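Local coordinates for xylose isomerase domain protein TIM barrel (Planctomyces limnophilus, PDB 3TVA), which probably acts as a metal-dependent isomerase of the xylose isomerase-like TIM-barrel family and carries a bound magnesium ion, at residues Val25-Ala30 / Arg57-Ala62; Ala30-Val35 / Gln268-Leu273; Phe170-Asn175 / Ala204-Ser209. One frame throughout, in Å; residues are numbered along the deposited sequence. Where two conformers were deposited one is given.

Interaction 1: Val25-Ala30 / Arg57-Ala62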
loop_
_atom_site.group_PDB
_atom_site.type_symbol
_atom_site.label_atom_id
_atom_site.label_comp_id
_atom_site.label_asym_id
_atom_site.label_seq_id
_atom_site.Cartn_x
_atom_site.Cartn_y
_atom_site.Cartn_z
ATOM N N VAL A 25 -8.156 -4.682 9.212
ATOM C CA VAL A 25 -9.249 -4.818 10.175
ATOM C C VAL A 25 -10.561 -4.562 9.465
ATOM O O VAL A 25 -10.579 -3.942 8.409
ATOM C CB VAL A 25 -9.141 -3.830 11.365
ATOM C CG1 VAL A 25 -7.890 -4.105 12.171
ATOM C CG2 VAL A 25 -9.181 -2.384 10.881
ATOM N N HIS A 26 -11.663 -5.044 10.022
ATOM C CA HIS A 26 -12.959 -4.749 9.423
ATOM C C HIS A 26 -13.332 -3.281 9.640
ATOM O O HIS A 26 -12.784 -2.615 10.522
ATOM C CB HIS A 26 -14.035 -5.716 9.926
ATOM C CG HIS A 26 -13.854 -7.113 9.419
ATOM N ND1 HIS A 26 -14.208 -8.228 10.148
ATOM C CD2 HIS A 26 -13.345 -7.574 8.251
ATOM C CE1 HIS A 26 -13.931 -9.315 9.448
ATOM N NE2 HIS A 26 -13.405 -8.946 8.293
ATOM N N LEU A 27 -14.241 -2.783 8.803
ATOM C CA LEU A 27 -14.651 -1.377 8.814
ATOM C C LEU A 27 -15.224 -0.948 10.167
ATOM O O LEU A 27 -15.058 0.193 10.603
ATOM C CB LEU A 27 -15.678 -1.126 7.705
ATOM C CG LEU A 27 -16.078 0.323 7.443
ATOM C CD1 LEU A 27 -14.938 1.030 6.748
ATOM C CD2 LEU A 27 -17.348 0.382 6.610
ATOM N N GLU A 28 -15.881 -1.879 10.835
ATOM C CA GLU A 28 -16.475 -1.612 12.139
ATOM C C GLU A 28 -15.421 -1.172 13.163
ATOM O O GLU A 28 -15.699 -0.380 14.069
ATOM C CB GLU A 28 -17.233 -2.846 12.617
ATOM C CG GLU A 28 -18.497 -3.134 11.803
ATOM C CD GLU A 28 -18.238 -3.828 10.460
ATOM O OE1 GLU A 28 -17.074 -4.183 10.156
ATOM O OE2 GLU A 28 -19.217 -4.025 9.704
ATOM N N VAL A 29 -14.201 -1.668 12.992
ATOM C CA VAL A 29 -13.098 -1.306 13.877
ATOM C C VAL A 29 -12.637 0.132 13.581
ATOM O O VAL A 29 -12.411 0.932 14.498
ATOM C CB VAL A 29 -11.931 -2.316 13.742
ATOM C CG1 VAL A 29 -10.690 -1.815 14.457
ATOM C CG2 VAL A 29 -12.359 -3.707 14.266
ATOM N N ALA A 30 -12.520 0.462 12.299
ATOM C CA ALA A 30 -12.200 1.835 11.891
ATOM C C ALA A 30 -13.210 2.821 12.483
ATOM O O ALA A 30 -12.848 3.920 12.899
ATOM C CB ALA A 30 -12.188 1.932 10.382
ATOM N N ARG A 57 -20.117 1.537 -0.455
ATOM C CA ARG A 57 -20.058 2.999 -0.388
ATOM C C ARG A 57 -21.148 3.538 0.543
ATOM O O ARG A 57 -20.907 4.475 1.299
ATOM C CB ARG A 57 -20.158 3.632 -1.780
ATOM C CG ARG A 57 -20.133 5.175 -1.798
ATOM C CD ARG A 57 -19.013 5.771 -0.927
ATOM N NE ARG A 57 -18.326 6.885 -1.581
ATOM C CZ ARG A 57 -18.823 8.112 -1.709
ATOM N NH1 ARG A 57 -18.119 9.052 -2.323
ATOM N NH2 ARG A 57 -20.023 8.402 -1.228
ATOM N N ALA A 58 -22.338 2.939 0.509
ATOM C CA ALA A 58 -23.391 3.326 1.459
ATOM C C ALA A 58 -22.987 3.089 2.927
ATOM O O ALA A 58 -23.293 3.894 3.814
ATOM C CB ALA A 58 -24.700 2.611 1.145
ATOM N N LYS A 59 -22.287 1.988 3.178
ATOM C CA LYS A 59 -21.826 1.658 4.525
ATOM C C LYS A 59 -20.758 2.661 5.013
ATOM O O LYS A 59 -20.821 3.147 6.148
ATOM C CB LYS A 59 -21.262 0.234 4.534
ATOM C CG LYS A 59 -21.107 -0.388 5.899
ATOM C CD LYS A 59 -20.455 -1.767 5.784
ATOM C CE LYS A 59 -20.370 -2.442 7.153
ATOM N NZ LYS A 59 -19.758 -3.793 7.078
ATOM N N CYS A 60 -19.781 2.968 4.159
ATOM C CA CYS A 60 -18.765 3.968 4.492
ATOM C C CYS A 60 -19.376 5.355 4.691
ATOM O O CYS A 60 -18.967 6.089 5.582
ATOM C CB CYS A 60 -17.690 4.033 3.406
ATOM S SG CYS A 60 -16.746 2.512 3.289
ATOM N N ASP A 61 -20.339 5.714 3.850
ATOM C CA ASP A 61 -21.015 6.996 3.985
ATOM C C ASP A 61 -21.688 7.100 5.360
ATOM O O ASP A 61 -21.501 8.085 6.078
ATOM C CB ASP A 61 -22.046 7.188 2.869
ATOM C CG ASP A 61 -21.413 7.529 1.529
ATOM O OD1 ASP A 61 -20.167 7.534 1.426
ATOM O OD2 ASP A 61 -22.170 7.782 0.566
ATOM N N ALA A 62 -22.448 6.072 5.732
ATOM C CA ALA A 62 -23.146 6.075 7.023
ATOM C C ALA A 62 -22.157 6.148 8.182
ATOM O O ALA A 62 -22.467 6.692 9.240
ATOM C CB ALA A 62 -24.047 4.836 7.169
#
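The backbones approach most closely at Leu27 and Cys60, whose CA atoms are 8.0 Å apart, as the start of helix 27-32 comes up beside the last turn of helix 50-62. These are two successive outer helices of the TIM barrel, separated in sequence by strand 37-41, and only side chains bridge the gap between them. Leu27 is the apolar centre. Its CG lies anti to the backbone N (chi1 -172°), which sends the branched end out toward the neighbouring helix, where the two methyls meet the sulfur of Cys60: CD2 of Leu27 is 4.0 Å from SG of Cys60 and CD1 only slightly farther. The same CD2 also rests alongside the aliphatic part of Lys59, 3.9 Å from its CD, and the two side chains run antiparallel alongside one another. Leu27 and Cys60 are both buried, and Ile65, in the loop after helix 50-62, also packs on Leu27. Ala30, one turn on, touches Ile65 as well and reaches Val15 of strand 13-18, so the short helix is seated on the barrel wall.

Toward solvent the contact turns polar. Lys59 is extended along its whole length, so its methylenes pass Leu27 before the ammonium arrives at Glu28. Glu28 comes from the other helix with a chain bent at chi2 (79°), and the two side chains lie roughly perpendicular. The result is a salt bridge on the outer side of the contact, laid over the edge of the apolar patch, with one carboxylate oxygen doing nearly all the work: NZ of Lys59 is 2.7 Å from OE2 of Glu28, which it meets on the syn side, 28° out of the carboxylate plane, while OE1 of Glu28 stays 4.1 Å from that nitrogen.

Interaction 2: Ala30-Val35 / Gln268-Leu273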
loop_
_atom_site.group_PDB
_atom_site.type_symbol
_atom_site.label_atom_id
_atom_site.label_comp_id
_atom_site.label_asym_id
_atom_site.label_seq_id
_atom_site.Cartn_x
_atom_site.Cartn_y
_atom_site.Cartn_z
ATOM N N ALA A 30 -12.520 0.462 12.299
ATOM C CA ALA A 30 -12.200 1.835 11.891
ATOM C C ALA A 30 -13.210 2.821 12.483
ATOM O O ALA A 30 -12.848 3.920 12.899
ATOM C CB ALA A 30 -12.188 1.932 10.382
ATOM N N GLN A 31 -14.475 2.397 12.536
ATOM C CA GLN A 31 -15.563 3.189 13.097
ATOM C C GLN A 31 -15.403 3.444 14.586
ATOM O O GLN A 31 -15.546 4.586 15.049
ATOM C CB GLN A 31 -16.885 2.453 12.901
ATOM C CG GLN A 31 -17.599 2.728 11.609
ATOM C CD GLN A 31 -19.027 2.208 11.638
ATOM O OE1 GLN A 31 -19.953 2.912 12.052
ATOM N NE2 GLN A 31 -19.205 0.963 11.215
ATOM N N ASP A 32 -15.135 2.365 15.322
ATOM C CA ASP A 32 -14.897 2.425 16.760
ATOM C C ASP A 32 -13.772 3.417 17.076
ATOM O O ASP A 32 -13.887 4.229 17.988
ATOM C CB ASP A 32 -14.548 1.030 17.311
ATOM C CG ASP A 32 -15.677 0.008 17.119
ATOM O OD1 ASP A 32 -16.856 0.413 17.028
ATOM O OD2 ASP A 32 -15.383 -1.210 17.070
ATOM N N LEU A 33 -12.695 3.350 16.299
ATOM C CA LEU A 33 -11.535 4.237 16.471
ATOM C C LEU A 33 -11.790 5.666 15.969
ATOM O O LEU A 33 -10.997 6.571 16.227
ATOM C CB LEU A 33 -10.316 3.656 15.754
ATOM C CG LEU A 33 -9.839 2.304 16.271
ATOM C CD1 LEU A 33 -8.689 1.777 15.398
ATOM C CD2 LEU A 33 -9.432 2.427 17.732
ATOM N N LYS A 34 -12.887 5.843 15.236
ATOM C CA LYS A 34 -13.319 7.151 14.745
ATOM C C LYS A 34 -12.386 7.802 13.726
ATOM O O LYS A 34 -12.386 9.026 13.582
ATOM C CB LYS A 34 -13.561 8.116 15.920
ATOM C CG LYS A 34 -14.648 7.663 16.893
ATOM C CD LYS A 34 -14.784 8.665 18.035
ATOM C CE LYS A 34 -16.015 8.394 18.888
ATOM N NZ LYS A 34 -15.926 7.085 19.589
ATOM N N VAL A 35 -11.613 6.994 13.002
ATOM C CA VAL A 35 -10.780 7.526 11.927
ATOM C C VAL A 35 -11.651 7.964 10.754
ATOM O O VAL A 35 -12.644 7.311 10.441
ATOM C CB VAL A 35 -9.684 6.524 11.471
ATOM C CG1 VAL A 35 -8.895 6.042 12.681
ATOM C CG2 VAL A 35 -10.292 5.346 10.728
ATOM N N GLN A 268 -5.119 -7.701 19.589
ATOM C CA GLN A 268 -3.819 -7.023 19.571
ATOM C C GLN A 268 -3.655 -6.090 18.357
ATOM O O GLN A 268 -3.027 -5.036 18.442
ATOM C CB GLN A 268 -2.677 -8.040 19.597
ATOM C CG GLN A 268 -1.314 -7.407 19.845
ATOM C CD GLN A 268 -1.223 -6.763 21.225
ATOM O OE1 GLN A 268 -1.723 -7.310 22.207
ATOM N NE2 GLN A 268 -0.603 -5.587 21.298
ATOM N N GLN A 269 -4.208 -6.498 17.222
ATOM C CA GLN A 269 -4.172 -5.661 16.037
ATOM C C GLN A 269 -4.895 -4.339 16.319
ATOM O O GLN A 269 -4.411 -3.270 15.940
ATOM C CB GLN A 269 -4.805 -6.383 14.843
ATOM C CG GLN A 269 -4.729 -5.629 13.526
ATOM C CD GLN A 269 -5.377 -6.403 12.379
ATOM O OE1 GLN A 269 -6.358 -7.121 12.578
ATOM N NE2 GLN A 269 -4.826 -6.255 11.171
ATOM N N LYS A 270 -6.044 -4.409 16.990
ATOM C CA LYS A 270 -6.775 -3.190 17.329
ATOM C C LYS A 270 -6.011 -2.339 18.356
ATOM O O LYS A 270 -5.938 -1.115 18.204
ATOM C CB LYS A 270 -8.205 -3.475 17.811
ATOM C CG LYS A 270 -9.050 -2.203 17.965
ATOM C CD LYS A 270 -10.373 -2.471 18.664
ATOM C CE LYS A 270 -11.208 -1.208 18.776
ATOM N NZ LYS A 270 -12.550 -1.490 19.367
ATOM N N LYS A 271 -5.440 -2.979 19.379
ATOM C CA LYS A 271 -4.585 -2.270 20.334
ATOM C C LYS A 271 -3.445 -1.513 19.651
ATOM O O LYS A 271 -3.154 -0.365 20.011
ATOM C CB LYS A 271 -4.005 -3.223 21.378
ATOM C CG LYS A 271 -5.046 -3.764 22.343
ATOM C CD LYS A 271 -4.437 -4.688 23.398
ATOM C CE LYS A 271 -5.533 -5.380 24.218
ATOM N NZ LYS A 271 -4.980 -6.378 25.179
ATOM N N ASP A 272 -2.800 -2.144 18.670
ATOM C CA ASP A 272 -1.655 -1.501 18.019
ATOM C C ASP A 272 -2.127 -0.380 17.112
ATOM O O ASP A 272 -1.425 0.621 16.941
ATOM C CB ASP A 272 -0.784 -2.507 17.248
ATOM C CG ASP A 272 -0.073 -3.507 18.170
ATOM O OD1 ASP A 272 -0.079 -3.309 19.409
ATOM O OD2 ASP A 272 0.498 -4.492 17.651
ATOM N N LEU A 273 -3.312 -0.542 16.524
ATOM C CA LEU A 273 -3.908 0.554 15.762
ATOM C C LEU A 273 -4.176 1.749 16.691
ATOM O O LEU A 273 -3.901 2.895 16.333
ATOM C CB LEU A 273 -5.192 0.123 15.044
ATOM C CG LEU A 273 -5.060 -0.886 13.892
ATOM C CD1 LEU A 273 -6.390 -1.073 13.173
ATOM C CD2 LEU A 273 -3.981 -0.488 12.900
#
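Leu33 and Lys270 bury the most surface here, with Leu273 next, and between them they explain how the end of helix 27-32 lies against helix 266-287. Leu33 points at its partner helix and divides its two methyls between two residues one turn apart. CD1 of Leu33 sits 3.9 Å from CB of Leu273, one leucine set squarely across the other, while CD2 of Leu33 lies 4.2 Å from CE of Lys270. Because CG of Lys270 is anti to its backbone N (chi1 -171°) and the chain stays extended from there on, its methylenes pass Leu33 head to tail and carry the ammonium across toward Asp32. That last step is loose: NZ of Lys270 is 3.7 Å from OD2 of Asp32, a long salt bridge, and a tentative one, since Asp32 was modelled in two conformers.

The backbone around Leu33 is set by a Schellman motif. Lys34, with a positive phi of 66°, is the first residue to leave helical backbone angles; its N bonds to O of Gln31 at 2.9 Å, and N of Val35 makes a weak bond to O of Ala30. Helix 266-287 has further ties of its own. NE2 of Gln268 donates to OD1 of Asp272 from above the carboxylate plane, OD2 of Asp272 forms a salt bridge with Arg260, and Gln269 bonds to the backbone of Arg260 and Leu23. Leu273 also packs on Val25 and lies about 7 Å, side chain to side chain, from the magnesium ligand Glu259. Helix 27-32 is the first of the chain and helix 266-287 the last, so their packing is the seam where a TIM barrel closes, alongside the parallel pairing of strands 13-18 and 256-258.

Interaction 3: Phe170-Asn175 / Ala204-Ser209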
loop_
_atom_site.group_PDB
_atom_site.type_symbol
_atom_site.label_atom_id
_atom_site.label_comp_id
_atom_site.label_asym_id
_atom_site.label_seq_id
_atom_site.Cartn_x
_atom_site.Cartn_y
_atom_site.Cartn_z
ATOM N N PHE A 170 11.809 2.246 -13.334
ATOM C CA PHE A 170 10.594 1.583 -13.822
ATOM C C PHE A 170 9.516 2.615 -14.061
ATOM O O PHE A 170 8.851 2.613 -15.103
ATOM C CB PHE A 170 10.100 0.529 -12.815
ATOM C CG PHE A 170 8.828 -0.163 -13.226
ATOM C CD1 PHE A 170 8.807 -1.013 -14.325
ATOM C CD2 PHE A 170 7.656 0.016 -12.493
ATOM C CE1 PHE A 170 7.637 -1.672 -14.710
ATOM C CE2 PHE A 170 6.481 -0.633 -12.860
ATOM C CZ PHE A 170 6.468 -1.480 -13.974
ATOM N N ILE A 171 9.335 3.497 -13.082
ATOM C CA ILE A 171 8.319 4.537 -13.185
ATOM C C ILE A 171 8.590 5.441 -14.380
ATOM O O ILE A 171 7.673 5.837 -15.100
ATOM C CB ILE A 171 8.250 5.362 -11.885
ATOM C CG1 ILE A 171 7.597 4.524 -10.772
ATOM C CG2 ILE A 171 7.519 6.684 -12.105
ATOM C CD1 ILE A 171 7.635 5.193 -9.405
ATOM N N GLU A 172 9.863 5.742 -14.596
ATOM C CA GLU A 172 10.271 6.604 -15.697
ATOM C C GLU A 172 10.067 5.920 -17.055
ATOM O O GLU A 172 9.749 6.573 -18.051
ATOM C CB GLU A 172 11.733 7.009 -15.519
ATOM C CG GLU A 172 11.924 8.486 -15.314
ATOM C CD GLU A 172 12.524 8.861 -13.970
ATOM O OE1 GLU A 172 13.722 9.225 -13.940
ATOM O OE2 GLU A 172 11.794 8.824 -12.955
ATOM N N ASP A 173 10.268 4.608 -17.089
ATOM C CA ASP A 173 10.038 3.823 -18.299
ATOM C C ASP A 173 8.544 3.692 -18.632
ATOM O O ASP A 173 8.163 3.742 -19.792
ATOM C CB ASP A 173 10.675 2.432 -18.173
ATOM C CG ASP A 173 12.185 2.468 -18.350
ATOM O OD1 ASP A 173 12.680 3.453 -18.938
ATOM O OD2 ASP A 173 12.877 1.524 -17.899
ATOM N N VAL A 174 7.706 3.502 -17.617
ATOM C CA VAL A 174 6.265 3.437 -17.844
ATOM C C VAL A 174 5.766 4.801 -18.337
ATOM O O VAL A 174 5.000 4.892 -19.305
ATOM C CB VAL A 174 5.517 3.017 -16.563
ATOM C CG1 VAL A 174 4.016 3.208 -16.733
ATOM C CG2 VAL A 174 5.849 1.562 -16.204
ATOM N N ASN A 175 6.213 5.860 -17.662
ATOM C CA ASN A 175 5.976 7.241 -18.089
ATOM C C ASN A 175 4.501 7.603 -18.320
ATOM O O ASN A 175 4.145 8.016 -19.413
ATOM C CB ASN A 175 6.811 7.582 -19.353
ATOM C CG ASN A 175 6.912 9.096 -19.600
ATOM O OD1 ASN A 175 6.641 9.894 -18.703
ATOM N ND2 ASN A 175 7.315 9.493 -20.809
ATOM N N ALA A 204 10.263 11.125 -3.868
ATOM C CA ALA A 204 9.285 12.071 -3.334
ATOM C C ALA A 204 8.228 12.531 -4.348
ATOM O O ALA A 204 7.041 12.583 -4.022
ATOM C CB ALA A 204 10.018 13.299 -2.748
ATOM N N ARG A 205 8.648 12.847 -5.573
ATOM C CA ARG A 205 7.723 13.434 -6.549
ATOM C C ARG A 205 6.628 12.465 -6.999
ATOM O O ARG A 205 5.620 12.894 -7.576
ATOM C CB ARG A 205 8.471 14.012 -7.763
ATOM C CG ARG A 205 9.160 12.966 -8.657
ATOM C CD ARG A 205 10.088 13.674 -9.647
ATOM N NE ARG A 205 10.875 12.754 -10.480
ATOM C CZ ARG A 205 12.039 12.229 -10.104
ATOM N NH1 ARG A 205 12.530 12.509 -8.894
ATOM N NH2 ARG A 205 12.709 11.421 -10.919
ATOM N N TYR A 206 6.834 11.163 -6.774
ATOM C CA TYR A 206 5.818 10.160 -7.112
ATOM C C TYR A 206 4.935 9.685 -5.954
ATOM O O TYR A 206 4.050 8.864 -6.170
ATOM C CB TYR A 206 6.463 8.943 -7.810
ATOM C CG TYR A 206 7.292 9.319 -9.008
ATOM C CD1 TYR A 206 6.702 9.935 -10.114
ATOM C CD2 TYR A 206 8.668 9.057 -9.051
ATOM C CE1 TYR A 206 7.449 10.287 -11.232
ATOM C CE2 TYR A 206 9.437 9.398 -10.193
ATOM C CZ TYR A 206 8.811 10.022 -11.267
ATOM O OH TYR A 206 9.534 10.386 -12.378
ATOM N N VAL A 207 5.168 10.163 -4.730
ATOM C CA VAL A 207 4.422 9.628 -3.587
ATOM C C VAL A 207 3.002 10.187 -3.607
ATOM O O VAL A 207 2.823 11.406 -3.601
ATOM C CB VAL A 207 5.090 10.039 -2.262
ATOM C CG1 VAL A 207 4.189 9.697 -1.072
ATOM C CG2 VAL A 207 6.451 9.365 -2.124
ATOM N N ARG A 208 2.001 9.314 -3.732
ATOM C CA ARG A 208 0.607 9.753 -3.655
ATOM C C ARG A 208 -0.185 9.318 -2.418
ATOM O O ARG A 208 -1.270 9.838 -2.167
ATOM C CB ARG A 208 -0.143 9.271 -4.906
ATOM C CG ARG A 208 0.557 9.570 -6.214
ATOM C CD ARG A 208 0.073 10.861 -6.889
ATOM N NE ARG A 208 0.477 10.828 -8.291
ATOM C CZ ARG A 208 -0.345 10.633 -9.321
ATOM N NH1 ARG A 208 -1.669 10.517 -9.138
ATOM N NH2 ARG A 208 0.163 10.584 -10.545
ATOM N N SER A 209 0.342 8.358 -1.666
ATOM C CA SER A 209 -0.332 7.860 -0.465
ATOM C C SER A 209 0.708 7.134 0.353
ATOM O O SER A 209 1.772 6.810 -0.160
ATOM C CB SER A 209 -1.536 6.952 -0.784
ATOM O OG SER A 209 -1.138 5.799 -1.507
#
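Tyr206 and Arg205 both reach for a single carboxylate oxygen, OE2 of Glu172. The shorter link is the hydroxyl: OH of Tyr206 donates to OE2 of Glu172 over 2.8 Å, arriving from above the carboxylate plane, 46° out of it. Arg205 adds a salt bridge in which the hydrogen bond itself is weak, with NH2 of Arg205 3.4 Å from OE2 of Glu172 and the carboxylate and guanidinium planes turned well away from each other. Glu172 was deposited in two conformers, so both links describe one of its positions; its chain, bent at chi2, carries the carboxylate across to the 3-10 turn of Arg205 and Tyr206. A negative oxygen facing the phenol and the guanidinium would be expected to polarise the tyrosine O-H.

Inward from these polar groups the ring of Tyr206 takes over. CG2 of Ile171 sits 3.6 Å from the ring centroid and only 9° off the normal, a well-centred CH-pi contact, and CD1 of Ile171 follows along the ring at 4.0 Å from CD2 of Tyr206. The opposite face is covered from its own segment by CG of Arg205, 3.8 Å above the plane, leaving the ring sandwiched between two aliphatic groups. In the TIM barrel this joins the end of helix 164-174 to the 3-10 turn that leads into strand 207-216, with strand 179-183 packing against both: Ile181 touches the side chains of both Ile171 and Tyr206, and its backbone bonds to Tyr206 and Arg208. On other sides of the helix, Phe170 and Val174 pack against helix 132-149, on Leu137 and Leu145 respectively. Further along the strand, the hydroxyl of Ser209 bonds to Asn182 on the adjacent strand 179-183 and to His156 on strand 154-158, one strand beyond.

Interactions 1 and 2 are neighbours: both use helix 27-32, share Ala30 and have centres 12 Å apart. They flank that short helix with the helices next to it, 50-62 and 266-287, and touch directly where CG1 of Val25 lies 3.5 Å from CD1 of Leu273. Interaction 3 is on the opposite side of the chain's centre, about 30 Å from interaction 1 and 31 Å from interaction 2, between centres. The magnesium site of Glu158, Asp184, His211 and Glu259 is built by none of them; the side chain of Leu273 is about 11 Å from the ion, and that of Ile171 about 11 Å from that of Glu158.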